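Local coordinates for catalase (Bacillus pumilus, PDB 4QOL), which breaks down hydrogen peroxide to water and oxygen at a haem group and also shows peroxidase-like reactivity toward phenolic substrates, at residues 57-62 and 95-100; 262-267 and 285-290; 123-128 and 319-324. All coordinates share one frame; numbering follows the deposited sequence.

Interaction 1. Residues 57-62 and 95-100; sequences HARGAG and FSTVIH. With HEM (protoporphyrin IX containing Fe), chain E.
His57 is held by residues 96-98 at both its ring and its backbone. In the ring plane, ND1 donates to Ser96 OG over 2.7 Å at 159°, which fixes the rotation of the imidazole. One ring face lies over pyrrole D of the haem, with His57 NE2 3.3 Å from HEM C1D. Val98 covers the opposite face through a CH-pi contact, its CG2 3.8 Å from the ring centroid. The imidazole thus sits between porphyrin and methyl group, a placement consistent with the distal histidine of haem catalases.

Behind the ring, His57 N donates to Val98 O (2.7 Å), and one water links Arg59 N, Thr97 OG1 and His100 O. Thr97 N reaches Arg59 O, after which the chains become an antiparallel pair. Gly60 and Ser96 approach to 3.9 Å between CA atoms as a non-hydrogen-bonded pair, while Ala61 and Phe95 exchange two backbone bonds. Further out, Asp110 accepts from the backbone N of both Val98 and Ile99. Strands 60-69 and 88-96 are flanked by strands 293-302 and 113-120 respectively, and the side chains of Ala61 and Phe95 pack on helix 242-253.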
loop_
_atom_site.group_PDB
_atom_site.type_symbol
_atom_site.label_atom_id
_atom_site.label_comp_id
_atom_site.label_asym_id
_atom_site.label_seq_id
_atom_site.Cartn_x
_atom_site.Cartn_y
_atom_site.Cartn_z
ATOM N N HIS A 57 19.466 -4.163 7.761
ATOM C CA HIS A 57 19.388 -5.550 8.325
ATOM C C HIS A 57 18.441 -6.461 7.548
ATOM O O HIS A 57 17.728 -7.310 8.089
ATOM C CB HIS A 57 19.012 -5.540 9.765
ATOM C CG HIS A 57 20.008 -4.830 10.664
ATOM N ND1 HIS A 57 20.804 -5.513 11.537
ATOM C CD2 HIS A 57 20.233 -3.522 10.887
ATOM C CE1 HIS A 57 21.527 -4.653 12.256
ATOM N NE2 HIS A 57 21.195 -3.433 11.891
ATOM N N ALA A 58 18.416 -6.226 6.247
ATOM C CA ALA A 58 17.482 -6.982 5.364
ATOM C C ALA A 58 17.760 -8.484 5.313
ATOM O O ALA A 58 16.846 -9.287 5.224
ATOM C CB ALA A 58 17.532 -6.406 3.959
ATOM N N ARG A 59 19.028 -8.861 5.331
ATOM C CA ARG A 59 19.453 -10.253 5.396
ATOM C C ARG A 59 19.557 -10.733 6.805
ATOM O O ARG A 59 20.290 -10.143 7.587
ATOM C CB ARG A 59 20.876 -10.414 4.753
ATOM C CG ARG A 59 21.589 -11.739 5.081
ATOM C CD ARG A 59 20.924 -13.017 4.613
ATOM N NE ARG A 59 21.386 -13.379 3.299
ATOM C CZ ARG A 59 20.972 -14.438 2.637
ATOM N NH1 ARG A 59 20.031 -15.227 3.142
ATOM N NH2 ARG A 59 21.454 -14.674 1.415
ATOM N N GLY A 60 18.802 -11.799 7.151
ATOM C CA GLY A 60 18.860 -12.368 8.501
ATOM C C GLY A 60 18.147 -13.688 8.648
ATOM O O GLY A 60 17.574 -14.209 7.707
ATOM N N ALA A 61 18.129 -14.168 9.887
ATOM C CA ALA A 61 17.661 -15.496 10.227
ATOM C C ALA A 61 17.120 -15.447 11.633
ATOM O O ALA A 61 17.700 -14.814 12.486
ATOM C CB ALA A 61 18.789 -16.537 10.140
ATOM N N GLY A 62 16.062 -16.222 11.854
ATOM C CA GLY A 62 15.397 -16.208 13.160
ATOM C C GLY A 62 15.314 -17.574 13.838
ATOM O O GLY A 62 15.283 -18.606 13.189
ATOM N N PHE A 95 18.842 -12.581 13.870
ATOM C CA PHE A 95 20.241 -12.168 13.603
ATOM C C PHE A 95 20.280 -11.662 12.229
ATOM O O PHE A 95 19.487 -12.147 11.363
ATOM C CB PHE A 95 21.204 -13.346 13.775
ATOM C CG PHE A 95 21.208 -13.941 15.184
ATOM C CD1 PHE A 95 21.756 -13.288 16.267
ATOM C CD2 PHE A 95 20.646 -15.202 15.387
ATOM C CE1 PHE A 95 21.789 -13.897 17.519
ATOM C CE2 PHE A 95 20.666 -15.807 16.637
ATOM C CZ PHE A 95 21.213 -15.160 17.694
ATOM N N SER A 96 21.218 -10.783 11.911
ATOM C CA SER A 96 21.239 -10.185 10.606
ATOM C C SER A 96 22.615 -9.579 10.305
ATOM O O SER A 96 23.410 -9.306 11.217
ATOM C CB SER A 96 20.159 -9.087 10.525
ATOM O OG SER A 96 20.282 -8.187 11.599
ATOM N N THR A 97 22.883 -9.319 9.016
ATOM C CA THR A 97 23.841 -8.290 8.624
ATOM C C THR A 97 23.175 -6.956 8.577
ATOM O O THR A 97 22.057 -6.808 9.106
ATOM C CB THR A 97 24.503 -8.659 7.243
ATOM O OG1 THR A 97 23.531 -8.682 6.223
ATOM C CG2 THR A 97 25.220 -10.074 7.311
ATOM N N VAL A 98 23.788 -5.938 7.996
ATOM C CA VAL A 98 23.250 -4.587 8.034
ATOM C C VAL A 98 22.929 -3.950 6.691
ATOM O O VAL A 98 21.795 -3.518 6.471
ATOM C CB VAL A 98 24.142 -3.603 8.840
ATOM C CG1 VAL A 98 23.499 -2.191 8.823
ATOM C CG2 VAL A 98 24.345 -4.133 10.231
ATOM N N ILE A 99 23.905 -3.860 5.798
ATOM C CA ILE A 99 23.845 -2.918 4.701
ATOM C C ILE A 99 23.206 -3.522 3.442
ATOM O O ILE A 99 22.401 -2.881 2.807
ATOM C CB ILE A 99 25.219 -2.332 4.409
ATOM C CG1 ILE A 99 25.590 -1.366 5.550
ATOM C CG2 ILE A 99 25.294 -1.632 3.041
ATOM C CD1 ILE A 99 24.703 -0.117 5.737
ATOM N N HIS A 100 23.580 -4.720 3.084
ATOM C CA HIS A 100 23.216 -5.183 1.730
ATOM C C HIS A 100 21.825 -5.845 1.775
ATOM O O HIS A 100 21.288 -6.098 2.843
ATOM C CB HIS A 100 24.274 -6.077 1.104
ATOM C CG HIS A 100 25.516 -5.341 0.711
ATOM N ND1 HIS A 100 25.709 -4.781 -0.531
ATOM C CD2 HIS A 100 26.574 -4.967 1.467
ATOM C CE1 HIS A 100 26.898 -4.204 -0.563
ATOM N NE2 HIS A 100 27.435 -4.281 0.634
HETATM C CHA HEM E . 16.635 -2.738 11.924
HETATM C CHB HEM E . 16.554 2.107 12.158
HETATM C CHC HEM E . 20.551 1.947 15.123
HETATM C CHD HEM E . 20.038 -2.866 15.352
HETATM C C1A HEM E . 16.301 -1.410 11.708
HETATM C C2A HEM E . 15.258 -0.945 10.844
HETATM C C3A HEM E . 15.236 0.414 10.915
HETATM C C4A HEM E . 16.250 0.789 11.816
HETATM C CMA HEM E . 14.321 1.435 10.304
HETATM C CAA HEM E . 14.347 -1.838 10.064
HETATM C CBA HEM E . 13.420 -2.503 11.103
HETATM C CGA HEM E . 12.332 -3.282 10.464
HETATM O O1A HEM E . 11.677 -4.066 11.180
HETATM O O2A HEM E . 12.004 -3.087 9.271
HETATM C C1B HEM E . 17.669 2.431 12.980
HETATM C C2B HEM E . 18.020 3.785 13.279
HETATM C C3B HEM E . 19.132 3.766 14.080
HETATM C C4B HEM E . 19.453 2.354 14.336
HETATM C CMB HEM E . 17.267 4.993 12.782
HETATM C CAB HEM E . 19.863 4.879 14.688
HETATM C CBB HEM E . 19.297 6.087 14.725
HETATM C C1C HEM E . 20.751 0.605 15.448
HETATM C C2C HEM E . 21.529 0.184 16.502
HETATM C C3C HEM E . 21.403 -1.170 16.548
HETATM C C4C HEM E . 20.475 -1.587 15.566
HETATM C CMC HEM E . 22.413 1.094 17.328
HETATM C CAC HEM E . 21.951 -2.020 17.551
HETATM C CBC HEM E . 22.182 -1.487 18.739
HETATM C C1D HEM E . 19.048 -3.173 14.406
HETATM C C2D HEM E . 18.661 -4.558 14.137
HETATM C C3D HEM E . 17.740 -4.553 13.168
HETATM C C4D HEM E . 17.553 -3.140 12.854
HETATM C CMD HEM E . 19.267 -5.728 14.852
HETATM C CAD HEM E . 17.023 -5.731 12.558
HETATM C CBD HEM E . 15.882 -6.093 13.535
HETATM C CGD HEM E . 15.224 -7.287 12.906
HETATM O O1D HEM E . 15.744 -8.378 13.107
HETATM O O2D HEM E . 14.184 -7.180 12.203
HETATM N NA HEM E . 16.902 -0.319 12.342
HETATM N NB HEM E . 18.550 1.650 13.634
HETATM N NC HEM E . 20.052 -0.461 14.927
HETATM N ND HEM E . 18.366 -2.343 13.625
HETATM FE FE HEM E . 18.459 -0.426 13.632
HETATM O O HOH W 1 19.882 -4.070 4.525
HETATM O O HOH W 2 21.377 -6.999 5.506
#

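Interaction 2. Residues 262-267 and 285-290; sequences YVQLMP and WSEEDY
The methyl group of Met266 makes CH-pi contacts with a ring face of both Trp285 and Tyr290, and its sulfur adds Met-aromatic contacts, over the face of Trp285 and obliquely to Tyr290. Met266 CE stands almost straight above the five-membered ring of Trp285, 3.5 Å from its centroid, and 3.8 Å from the centroid of the Tyr290 ring, where it is displaced toward the rim. The sulfur follows over the six-membered ring of Trp285, with Met266 SD 4.3 Å from that centroid. CB of Met266 points at the loop, CG is anti to the backbone N, and the bend at chi3 (-69°) turns CE in over the indole. The edge of the indole faces the strand backbone, with CZ3 near Gln264 O and Leu265 N. Lys215 adds a cation-pi contact to Trp285.

Beside the rings, the Gln264 amide grips two carbonyls of the 285-290 loop. NE2 of Gln264 donates to Tyr290 O at 2.9 Å, in the plane of that carbonyl, and to Trp285 O at 3.1 Å, where the donor stands 61° out of the carbonyl plane. Both acceptors lie in the plane of the glutamine amide, so the two bonds fix the rotation of the amide about chi3. At the other end, Gln264 OE1 is paired with His217 and lies 2.6 Å from a water that accepts the N-H of Trp285. One side chain on strand 258-267 therefore holds both ends of the 285-290 turn, in the connection to strand 293-302, the next strand in the sheet. The loop is closed internally by Tyr290 N bonding to Ser286 O, and by an ST motif in which Ser286 OG accepts from Asp289 N at 3.0 Å, nearly straight at 170°.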
loop_
_atom_site.group_PDB
_atom_site.type_symbol
_atom_site.label_atom_id
_atom_site.label_comp_id
_atom_site.label_asym_id
_atom_site.label_seq_id
_atom_site.Cartn_x
_atom_site.Cartn_y
_atom_site.Cartn_z
ATOM N N TYR A 262 24.726 -10.669 30.757
ATOM C CA TYR A 262 25.367 -9.910 31.799
ATOM C C TYR A 262 24.932 -8.463 31.685
ATOM O O TYR A 262 24.681 -7.962 30.597
ATOM C CB TYR A 262 26.867 -9.944 31.669
ATOM C CG TYR A 262 27.487 -11.278 31.983
ATOM C CD1 TYR A 262 27.521 -12.251 31.017
ATOM C CD2 TYR A 262 27.954 -11.578 33.266
ATOM C CE1 TYR A 262 28.032 -13.518 31.288
ATOM C CE2 TYR A 262 28.478 -12.841 33.539
ATOM C CZ TYR A 262 28.541 -13.789 32.510
ATOM O OH TYR A 262 29.067 -15.042 32.806
ATOM N N VAL A 263 24.850 -7.783 32.821
ATOM C CA VAL A 263 24.676 -6.341 32.825
ATOM C C VAL A 263 25.794 -5.631 33.552
ATOM O O VAL A 263 26.452 -6.190 34.420
ATOM C CB VAL A 263 23.324 -5.895 33.420
ATOM C CG1 VAL A 263 22.202 -6.409 32.525
ATOM C CG2 VAL A 263 23.143 -6.372 34.846
ATOM N N GLN A 264 25.987 -4.362 33.191
ATOM C CA GLN A 264 26.719 -3.411 34.031
ATOM C C GLN A 264 25.756 -2.367 34.549
ATOM O O GLN A 264 24.828 -1.954 33.838
ATOM C CB GLN A 264 27.790 -2.682 33.178
ATOM C CG GLN A 264 28.869 -3.530 32.564
ATOM C CD GLN A 264 29.715 -2.737 31.574
ATOM O OE1 GLN A 264 29.289 -2.465 30.455
ATOM N NE2 GLN A 264 30.924 -2.357 31.991
ATOM N N LEU A 265 25.973 -1.954 35.798
ATOM C CA LEU A 265 25.094 -0.992 36.449
ATOM C C LEU A 265 25.923 0.217 36.901
ATOM O O LEU A 265 27.008 0.051 37.472
ATOM C CB LEU A 265 24.343 -1.622 37.639
ATOM C CG LEU A 265 23.289 -2.669 37.238
ATOM C CD1 LEU A 265 22.940 -3.569 38.403
ATOM C CD2 LEU A 265 22.035 -1.982 36.694
ATOM N N MET A 266 25.427 1.415 36.620
ATOM C CA MET A 266 26.087 2.679 36.981
ATOM C C MET A 266 25.096 3.603 37.664
ATOM O O MET A 266 23.980 3.798 37.182
ATOM C CB MET A 266 26.675 3.318 35.713
ATOM C CG MET A 266 27.191 4.719 35.891
ATOM S SD MET A 266 27.655 5.484 34.299
ATOM C CE MET A 266 29.090 4.590 33.786
ATOM N N PRO A 267 25.481 4.188 38.815
ATOM C CA PRO A 267 24.657 5.273 39.356
ATOM C C PRO A 267 24.483 6.443 38.420
ATOM O O PRO A 267 25.417 6.829 37.772
ATOM C CB PRO A 267 25.448 5.757 40.585
ATOM C CG PRO A 267 26.481 4.738 40.854
ATOM C CD PRO A 267 26.677 3.899 39.614
ATOM N N TRP A 285 31.623 1.273 28.751
ATOM C CA TRP A 285 31.993 1.464 30.143
ATOM C C TRP A 285 33.038 0.456 30.504
ATOM O O TRP A 285 32.909 -0.748 30.213
ATOM C CB TRP A 285 30.766 1.242 31.078
ATOM C CG TRP A 285 29.592 2.109 30.899
ATOM C CD1 TRP A 285 29.497 3.285 30.245
ATOM C CD2 TRP A 285 28.309 1.885 31.536
ATOM N NE1 TRP A 285 28.207 3.794 30.374
ATOM C CE2 TRP A 285 27.463 2.952 31.184
ATOM C CE3 TRP A 285 27.808 0.856 32.359
ATOM C CZ2 TRP A 285 26.086 3.020 31.592
ATOM C CZ3 TRP A 285 26.515 0.904 32.768
ATOM C CH2 TRP A 285 25.642 1.996 32.405
ATOM N N SER A 286 33.980 0.907 31.331
ATOM C CA SER A 286 35.003 0.003 31.858
ATOM C C SER A 286 34.445 -1.187 32.587
ATOM O O SER A 286 33.615 -1.015 33.480
ATOM C CB SER A 286 35.932 0.765 32.800
ATOM O OG SER A 286 36.751 -0.167 33.489
ATOM N N GLU A 287 34.884 -2.383 32.243
ATOM C CA GLU A 287 34.464 -3.614 32.953
ATOM C C GLU A 287 35.191 -3.811 34.275
ATOM O O GLU A 287 34.728 -4.558 35.135
ATOM C CB GLU A 287 34.589 -4.833 32.032
ATOM C CG GLU A 287 33.664 -4.647 30.834
ATOM C CD GLU A 287 33.546 -5.843 29.894
ATOM O OE1 GLU A 287 34.307 -6.814 30.055
ATOM O OE2 GLU A 287 32.691 -5.767 28.965
ATOM N N GLU A 288 36.285 -3.069 34.460
ATOM C CA GLU A 288 36.974 -3.012 35.776
ATOM C C GLU A 288 36.146 -2.118 36.718
ATOM O O GLU A 288 35.832 -2.521 37.842
ATOM C CB GLU A 288 38.524 -2.619 35.722
ATOM C CG GLU A 288 39.031 -1.679 34.637
ATOM C CD GLU A 288 39.473 -2.334 33.310
ATOM O OE1 GLU A 288 38.644 -2.902 32.557
ATOM O OE2 GLU A 288 40.682 -2.238 32.997
ATOM N N ASP A 289 35.757 -0.925 36.269
ATOM C CA ASP A 289 35.018 0.028 37.130
ATOM C C ASP A 289 33.550 -0.319 37.328
ATOM O O ASP A 289 32.942 0.009 38.349
ATOM C CB ASP A 289 35.168 1.461 36.614
ATOM C CG ASP A 289 36.627 1.894 36.585
ATOM O OD1 ASP A 289 37.425 1.379 37.417
ATOM O OD2 ASP A 289 37.031 2.666 35.693
ATOM N N TYR A 290 32.976 -1.007 36.325
ATOM C CA TYR A 290 31.550 -1.397 36.333
ATOM C C TYR A 290 31.507 -2.856 35.907
ATOM O O TYR A 290 31.345 -3.177 34.722
ATOM C CB TYR A 290 30.750 -0.511 35.353
ATOM C CG TYR A 290 30.887 0.938 35.685
ATOM C CD1 TYR A 290 30.178 1.474 36.739
ATOM C CD2 TYR A 290 31.804 1.756 35.022
ATOM C CE1 TYR A 290 30.308 2.828 37.105
ATOM C CE2 TYR A 290 31.941 3.108 35.351
ATOM C CZ TYR A 290 31.242 3.625 36.414
ATOM O OH TYR A 290 31.378 4.941 36.765
HETATM O O HOH W 3 30.265 -1.346 28.301
#

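Interaction 3. Residues 123-128 and 319-324; sequences GNYDLV and SALVPG. With HEM (protoporphyrin IX containing Fe), chain E.
Tyr125 lies against Val322, Ala320 and Leu321, meeting each with a different part of its side chain. Its CB touches both methyls of Val322, with Tyr125 CB 3.7 Å from Val322 CG1, and its CG lies close to CG2 of the same valine. With CG anti to the backbone N (chi1 175°), the ring runs across the loop and turns an edge to the Ala320 carbonyl. Tyr125 CD1 is 3.4 Å from Ala320 O, near the ring plane, and CE1 comes within 4.2 Å of Leu321 CD2. At the tip, Tyr125 OH makes a weak hydrogen bond to Tyr216 OH, while the rings of Phe118 and Phe81 pack against the tyrosine.

The same Ala320 carbonyl takes the backbone bond of the contact: Asp126 N donates to Ala320 O over 3.0 Å at 163°. Ala320 is the centre of an inverse gamma turn, and its methyl is 3.4 Å from Asp126 OD2. That oxygen also accepts from Thr317 N, whereas Asp126 OD1 forms a salt bridge with Lys117, so the carboxylate spans the loop and the neighbouring strand. A water extends the backbone link by donating to Asn124 O (2.7 Å) and to Leu321 O (2.9 Å).

Farther along the strand, Val128 CG1 packs on pyrrole D of the haem, 3.8 Å from HEM C1D. Strand 123-130 pairs with strand 113-120, and Leu127 touches strand 211-220. Ala320 and Asn124 pack on Gln13 of a neighbouring subunit, while Val128 and Ser319 meet helix 331-348.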
loop_
_atom_site.group_PDB
_atom_site.type_symbol
_atom_site.label_atom_id
_atom_site.label_comp_id
_atom_site.label_asym_id
_atom_site.label_seq_id
_atom_site.Cartn_x
_atom_site.Cartn_y
_atom_site.Cartn_z
ATOM N N GLY A 123 3.930 -7.643 28.977
ATOM C CA GLY A 123 4.071 -7.159 27.604
ATOM C C GLY A 123 5.363 -7.628 26.956
ATOM O O GLY A 123 6.266 -8.219 27.593
ATOM N N ASN A 124 5.445 -7.431 25.643
ATOM C CA ASN A 124 6.624 -7.761 24.935
ATOM C C ASN A 124 7.712 -6.743 25.228
ATOM O O ASN A 124 7.510 -5.544 25.093
ATOM C CB ASN A 124 6.331 -7.910 23.407
ATOM C CG ASN A 124 5.646 -9.210 23.079
ATOM O OD1 ASN A 124 5.394 -10.034 23.917
ATOM N ND2 ASN A 124 5.352 -9.414 21.775
ATOM N N TYR A 125 8.891 -7.252 25.564
ATOM C CA TYR A 125 10.118 -6.459 25.666
ATOM C C TYR A 125 11.106 -6.786 24.553
ATOM O O TYR A 125 11.569 -7.920 24.429
ATOM C CB TYR A 125 10.802 -6.742 27.005
ATOM C CG TYR A 125 12.135 -6.086 27.193
ATOM C CD1 TYR A 125 12.295 -4.747 27.007
ATOM C CD2 TYR A 125 13.267 -6.817 27.600
ATOM C CE1 TYR A 125 13.515 -4.112 27.194
ATOM C CE2 TYR A 125 14.466 -6.199 27.844
ATOM C CZ TYR A 125 14.609 -4.856 27.584
ATOM O OH TYR A 125 15.837 -4.226 27.756
ATOM N N ASP A 126 11.467 -5.788 23.756
ATOM C CA ASP A 126 12.421 -5.981 22.654
ATOM C C ASP A 126 13.748 -5.363 23.015
ATOM O O ASP A 126 13.820 -4.184 23.328
ATOM C CB ASP A 126 11.953 -5.312 21.326
ATOM C CG ASP A 126 10.767 -6.008 20.606
ATOM O OD1 ASP A 126 10.548 -7.241 20.818
ATOM O OD2 ASP A 126 10.058 -5.289 19.889
ATOM N N LEU A 127 14.805 -6.157 23.014
ATOM C CA LEU A 127 16.181 -5.648 23.174
ATOM C C LEU A 127 16.853 -5.809 21.821
ATOM O O LEU A 127 17.248 -6.904 21.436
ATOM C CB LEU A 127 16.968 -6.379 24.250
ATOM C CG LEU A 127 18.430 -5.937 24.499
ATOM C CD1 LEU A 127 18.490 -4.462 24.895
ATOM C CD2 LEU A 127 19.029 -6.786 25.590
ATOM N N VAL A 128 16.902 -4.699 21.117
ATOM C CA VAL A 128 17.286 -4.683 19.695
ATOM C C VAL A 128 18.775 -4.331 19.645
ATOM O O VAL A 128 19.178 -3.156 19.492
ATOM C CB VAL A 128 16.400 -3.728 18.826
ATOM C CG1 VAL A 128 16.764 -3.889 17.345
ATOM C CG2 VAL A 128 14.915 -3.966 19.098
ATOM N N SER A 319 11.643 0.817 21.542
ATOM C CA SER A 319 10.535 1.385 22.323
ATOM C C SER A 319 9.562 0.379 22.816
ATOM O O SER A 319 8.692 0.730 23.565
ATOM C CB SER A 319 9.804 2.500 21.571
ATOM O OG SER A 319 9.496 2.125 20.225
ATOM N N ALA A 320 9.778 -0.904 22.596
ATOM C CA ALA A 320 8.943 -1.931 23.230
ATOM C C ALA A 320 9.582 -2.217 24.599
ATOM O O ALA A 320 10.282 -3.215 24.802
ATOM C CB ALA A 320 8.959 -3.216 22.352
ATOM N N LEU A 321 9.321 -1.342 25.524
ATOM C CA LEU A 321 9.886 -1.404 26.891
ATOM C C LEU A 321 8.832 -1.921 27.840
ATOM O O LEU A 321 7.633 -1.813 27.535
ATOM C CB LEU A 321 10.334 -0.002 27.261
ATOM C CG LEU A 321 11.493 0.571 26.444
ATOM C CD1 LEU A 321 11.550 2.089 26.463
ATOM C CD2 LEU A 321 12.817 -0.012 26.874
ATOM N N VAL A 322 9.246 -2.468 28.976
ATOM C CA VAL A 322 8.339 -3.028 29.941
ATOM C C VAL A 322 8.584 -2.316 31.271
ATOM O O VAL A 322 9.661 -1.696 31.432
ATOM C CB VAL A 322 8.453 -4.554 30.079
ATOM C CG1 VAL A 322 7.919 -5.253 28.817
ATOM C CG2 VAL A 322 9.860 -5.005 30.374
ATOM N N PRO A 323 7.591 -2.342 32.154
ATOM C CA PRO A 323 7.743 -1.619 33.391
ATOM C C PRO A 323 9.014 -2.009 34.103
ATOM O O PRO A 323 9.309 -3.209 34.254
ATOM C CB PRO A 323 6.463 -2.020 34.177
ATOM C CG PRO A 323 5.464 -2.272 33.131
ATOM C CD PRO A 323 6.246 -2.956 32.052
ATOM N N GLY A 324 9.768 -0.975 34.525
ATOM C CA GLY A 324 11.106 -1.157 35.142
ATOM C C GLY A 324 12.297 -0.999 34.220
ATOM O O GLY A 324 13.433 -0.977 34.651
HETATM C CHA HEM E . 16.635 -2.738 11.924
HETATM C CHB HEM E . 16.554 2.107 12.158
HETATM C CHC HEM E . 20.551 1.947 15.123
HETATM C CHD HEM E . 20.038 -2.866 15.352
HETATM C C1A HEM E . 16.301 -1.410 11.708
HETATM C C2A HEM E . 15.258 -0.945 10.844
HETATM C C3A HEM E . 15.236 0.414 10.915
HETATM C C4A HEM E . 16.250 0.789 11.816
HETATM C CMA HEM E . 14.321 1.435 10.304
HETATM C CAA HEM E . 14.347 -1.838 10.064
HETATM C CBA HEM E . 13.420 -2.503 11.103
HETATM C CGA HEM E . 12.332 -3.282 10.464
HETATM O O1A HEM E . 11.677 -4.066 11.180
HETATM O O2A HEM E . 12.004 -3.087 9.271
HETATM C C1B HEM E . 17.669 2.431 12.980
HETATM C C2B HEM E . 18.020 3.785 13.279
HETATM C C3B HEM E . 19.132 3.766 14.080
HETATM C C4B HEM E . 19.453 2.354 14.336
HETATM C CMB HEM E . 17.267 4.993 12.782
HETATM C CAB HEM E . 19.863 4.879 14.688
HETATM C CBB HEM E . 19.297 6.087 14.725
HETATM C C1C HEM E . 20.751 0.605 15.448
HETATM C C2C HEM E . 21.529 0.184 16.502
HETATM C C3C HEM E . 21.403 -1.170 16.548
HETATM C C4C HEM E . 20.475 -1.587 15.566
HETATM C CMC HEM E . 22.413 1.094 17.328
HETATM C CAC HEM E . 21.951 -2.020 17.551
HETATM C CBC HEM E . 22.182 -1.487 18.739
HETATM C C1D HEM E . 19.048 -3.173 14.406
HETATM C C2D HEM E . 18.661 -4.558 14.137
HETATM C C3D HEM E . 17.740 -4.553 13.168
HETATM C C4D HEM E . 17.553 -3.140 12.854
HETATM C CMD HEM E . 19.267 -5.728 14.852
HETATM C CAD HEM E . 17.023 -5.731 12.558
HETATM C CBD HEM E . 15.882 -6.093 13.535
HETATM C CGD HEM E . 15.224 -7.287 12.906
HETATM O O1D HEM E . 15.744 -8.378 13.107
HETATM O O2D HEM E . 14.184 -7.180 12.203
HETATM N NA HEM E . 16.902 -0.319 12.342
HETATM N NB HEM E . 18.550 1.650 13.634
HETATM N NC HEM E . 20.052 -0.461 14.927
HETATM N ND HEM E . 18.366 -2.343 13.625
HETATM FE FE HEM E . 18.459 -0.426 13.632
HETATM O O HOH W 4 6.639 -2.970 25.061
#

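How the interactions relate
From the N terminus, interaction 1 comes first, closing a 32-residue excursion that contains most of strands 60-69 and 88-96. Residues 123-128 then open a far longer loop of 190 residues, closed at 319-324 by interaction 3. Nested within it, interaction 2 closes just 17 residues between strands 258-267 and 293-302. All three reach the same antiparallel sheet, the core of the catalase fold, but do not touch; the centres of interactions 1 and 2 are about 29 Å apart. Interactions 1 and 3 share the haem, where His57 and Val128 approach pyrrole D from opposite faces. Interaction 2 lies farther from the centre of the chain and does not touch the haem.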